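Short chain dehydrogenase (A0QTM2 homolog) (Mycobacterium thermoresistibile, PDB 3SC4) probably catalyses NAD(P)-dependent oxidation or reduction, the reaction of short-chain dehydrogenases. Local coordinates at residues B[193-198]-B[272-277]. Sequence-based numbering, arbitrary orientation.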
loop_
_atom_site.group_PDB
_atom_site.type_symbol
_atom_site.label_atom_id
_atom_site.label_comp_id
_atom_site.label_asym_id
_atom_site.label_seq_id
_atom_site.Cartn_x
_atom_site.Cartn_y
_atom_site.Cartn_z
ATOM N N THR B 193 -1.129 -10.618 10.761
ATOM C CA THR B 193 -1.764 -9.365 11.166
ATOM C C THR B 193 -2.880 -9.667 12.150
ATOM O O THR B 193 -3.434 -10.771 12.156
ATOM C CB THR B 193 -2.342 -8.600 9.966
ATOM O OG1 THR B 193 -3.413 -9.362 9.414
ATOM C CG2 THR B 193 -1.283 -8.357 8.887
ATOM N N LEU B 194 -3.238 -8.666 12.950
ATOM C CA LEU B 194 -4.250 -8.839 13.995
ATOM C C LEU B 194 -5.024 -7.564 14.157
ATOM O O LEU B 194 -4.411 -6.490 14.322
ATOM C CB LEU B 194 -3.574 -9.219 15.319
ATOM C CG LEU B 194 -4.445 -9.549 16.528
ATOM C CD1 LEU B 194 -5.303 -10.767 16.214
ATOM C CD2 LEU B 194 -3.602 -9.750 17.844
ATOM N N TRP B 195 -6.355 -7.689 14.162
ATOM C CA TRP B 195 -7.282 -6.555 14.102
ATOM C C TRP B 195 -8.539 -6.852 14.951
ATOM O O TRP B 195 -9.035 -7.976 14.946
ATOM C CB TRP B 195 -7.676 -6.352 12.639
ATOM C CG TRP B 195 -8.368 -5.045 12.299
ATOM C CD1 TRP B 195 -9.633 -4.898 11.842
ATOM C CD2 TRP B 195 -7.789 -3.743 12.293
ATOM N NE1 TRP B 195 -9.894 -3.591 11.590
ATOM C CE2 TRP B 195 -8.781 -2.853 11.871
ATOM C CE3 TRP B 195 -6.534 -3.238 12.647
ATOM C CZ2 TRP B 195 -8.567 -1.471 11.781
ATOM C CZ3 TRP B 195 -6.310 -1.869 12.558
ATOM C CH2 TRP B 195 -7.330 -0.998 12.127
ATOM N N PRO B 196 -9.069 -5.859 15.674
ATOM C CA PRO B 196 -10.197 -6.119 16.544
ATOM C C PRO B 196 -11.526 -5.890 15.828
ATOM O O PRO B 196 -11.607 -5.084 14.920
ATOM C CB PRO B 196 -10.002 -5.077 17.639
ATOM C CG PRO B 196 -9.442 -3.913 16.925
ATOM C CD PRO B 196 -8.646 -4.455 15.765
ATOM N N ARG B 197 -12.574 -6.571 16.249
ATOM C CA ARG B 197 -13.847 -6.473 15.549
ATOM C C ARG B 197 -14.626 -5.230 15.916
ATOM O O ARG B 197 -15.503 -4.813 15.159
ATOM C CB ARG B 197 -14.745 -7.685 15.846
ATOM C CG ARG B 197 -14.392 -8.902 15.085
ATOM C CD ARG B 197 -15.443 -9.971 15.263
ATOM N NE ARG B 197 -15.199 -11.089 14.363
ATOM C CZ ARG B 197 -15.800 -11.285 13.190
ATOM N NH1 ARG B 197 -16.707 -10.443 12.713
ATOM N NH2 ARG B 197 -15.487 -12.347 12.474
ATOM N N THR B 198 -14.368 -4.680 17.096
ATOM C CA THR B 198 -15.073 -3.497 17.549
ATOM C C THR B 198 -14.074 -2.376 17.711
ATOM O O THR B 198 -12.869 -2.610 17.655
ATOM C CB THR B 198 -15.698 -3.730 18.912
ATOM O OG1 THR B 198 -14.660 -3.714 19.906
ATOM C CG2 THR B 198 -16.456 -5.059 18.940
ATOM N N LEU B 272 -13.719 -0.560 11.590
ATOM C CA LEU B 272 -13.553 -0.504 10.145
ATOM C C LEU B 272 -13.103 -1.883 9.632
ATOM O O LEU B 272 -12.363 -2.587 10.318
ATOM C CB LEU B 272 -12.495 0.523 9.767
ATOM C CG LEU B 272 -12.751 1.997 10.114
ATOM C CD1 LEU B 272 -11.637 2.892 9.537
ATOM C CD2 LEU B 272 -14.121 2.456 9.634
ATOM N N TRP B 273 -13.567 -2.249 8.440
ATOM C CA TRP B 273 -13.172 -3.487 7.757
ATOM C C TRP B 273 -13.726 -4.749 8.407
ATOM O O TRP B 273 -13.236 -5.829 8.164
ATOM C CB TRP B 273 -11.625 -3.566 7.531
ATOM C CG TRP B 273 -11.160 -2.424 6.701
ATOM C CD1 TRP B 273 -11.536 -2.166 5.424
ATOM C CD2 TRP B 273 -10.292 -1.346 7.090
ATOM N NE1 TRP B 273 -10.963 -1.008 4.980
ATOM C CE2 TRP B 273 -10.174 -0.486 5.970
ATOM C CE3 TRP B 273 -9.573 -1.037 8.253
ATOM C CZ2 TRP B 273 -9.393 0.685 5.986
ATOM C CZ3 TRP B 273 -8.796 0.144 8.267
ATOM C CH2 TRP B 273 -8.719 0.980 7.124
ATOM N N VAL B 274 -14.784 -4.601 9.196
ATOM C CA VAL B 274 -15.394 -5.715 9.895
ATOM C C VAL B 274 -16.906 -5.656 9.753
ATOM O O VAL B 274 -17.520 -4.582 9.877
ATOM C CB VAL B 274 -14.974 -5.710 11.368
ATOM C CG1 VAL B 274 -15.838 -6.684 12.190
ATOM C CG2 VAL B 274 -13.486 -6.061 11.464
ATOM N N ASP B 275 -17.508 -6.811 9.485
ATOM C CA ASP B 275 -18.978 -6.891 9.300
ATOM C C ASP B 275 -19.737 -6.989 10.603
ATOM O O ASP B 275 -20.844 -6.502 10.689
ATOM C CB ASP B 275 -19.372 -8.109 8.428
ATOM C CG ASP B 275 -19.105 -7.889 6.919
ATOM O OD1 ASP B 275 -19.404 -6.760 6.425
ATOM O OD2 ASP B 275 -18.616 -8.851 6.249
ATOM N N SER B 276 -19.161 -7.655 11.599
ATOM C CA SER B 276 -19.887 -7.984 12.831
ATOM C C SER B 276 -19.036 -7.817 14.059
ATOM O O SER B 276 -17.868 -8.123 14.040
ATOM C CB SER B 276 -20.364 -9.452 12.809
ATOM O OG SER B 276 -21.120 -9.730 11.643
ATOM N N PRO B 277 -19.636 -7.389 15.163
ATOM C CA PRO B 277 -18.857 -7.230 16.388
ATOM C C PRO B 277 -18.379 -8.542 17.008
ATOM O O PRO B 277 -17.422 -8.527 17.765
ATOM C CB PRO B 277 -19.821 -6.499 17.317
ATOM C CG PRO B 277 -21.164 -6.879 16.806
ATOM C CD PRO B 277 -21.059 -7.047 15.353
#
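A mostly buried contact joins the C-terminal end of strand 190-195, sixth of the seven parallel strands of this Rossmann-fold short-chain dehydrogenase, and the loop that leaves it to the C-terminal loop that follows helix 245-252. Two side chains of 193-198 donate hydrogen bonds to backbone carbonyls of 272-277, so the irregular loop is held through its main chain. Trp195, with CG anti to the backbone N (chi1 -166°), extends its indole so that NE1 meets Leu272 O at 3.0 Å, nearly straight (N-H...O 171°), within both the ring plane and the carbonyl plane. Trp195 CZ2 lies 3.7 Å from Trp273 CE3, at the edge of the Trp273 indole, the two rings crossing obliquely; Trp273 in turn donates NE1 to Trp160 O. Val274 fits between the two polar grips: its CG2 sits at the Trp195 ring edge, 4.0 Å from CD1, while CG1 packs against Arg197 O at 3.5 Å. Arg197, extended from CG to NE, passes alongside the Ser276-Pro277 backbone, and its NE forms a salt bridge with Asp247 in the first turn of helix 245-252. Farther along, Thr198 CG2 touches Pro277 CB. Arg197 NH1 reaches Ser276 O at 2.9 Å, with the oxygen in the guanidinium plane but the donor above the carbonyl plane, at a C=O...N angle of 126°.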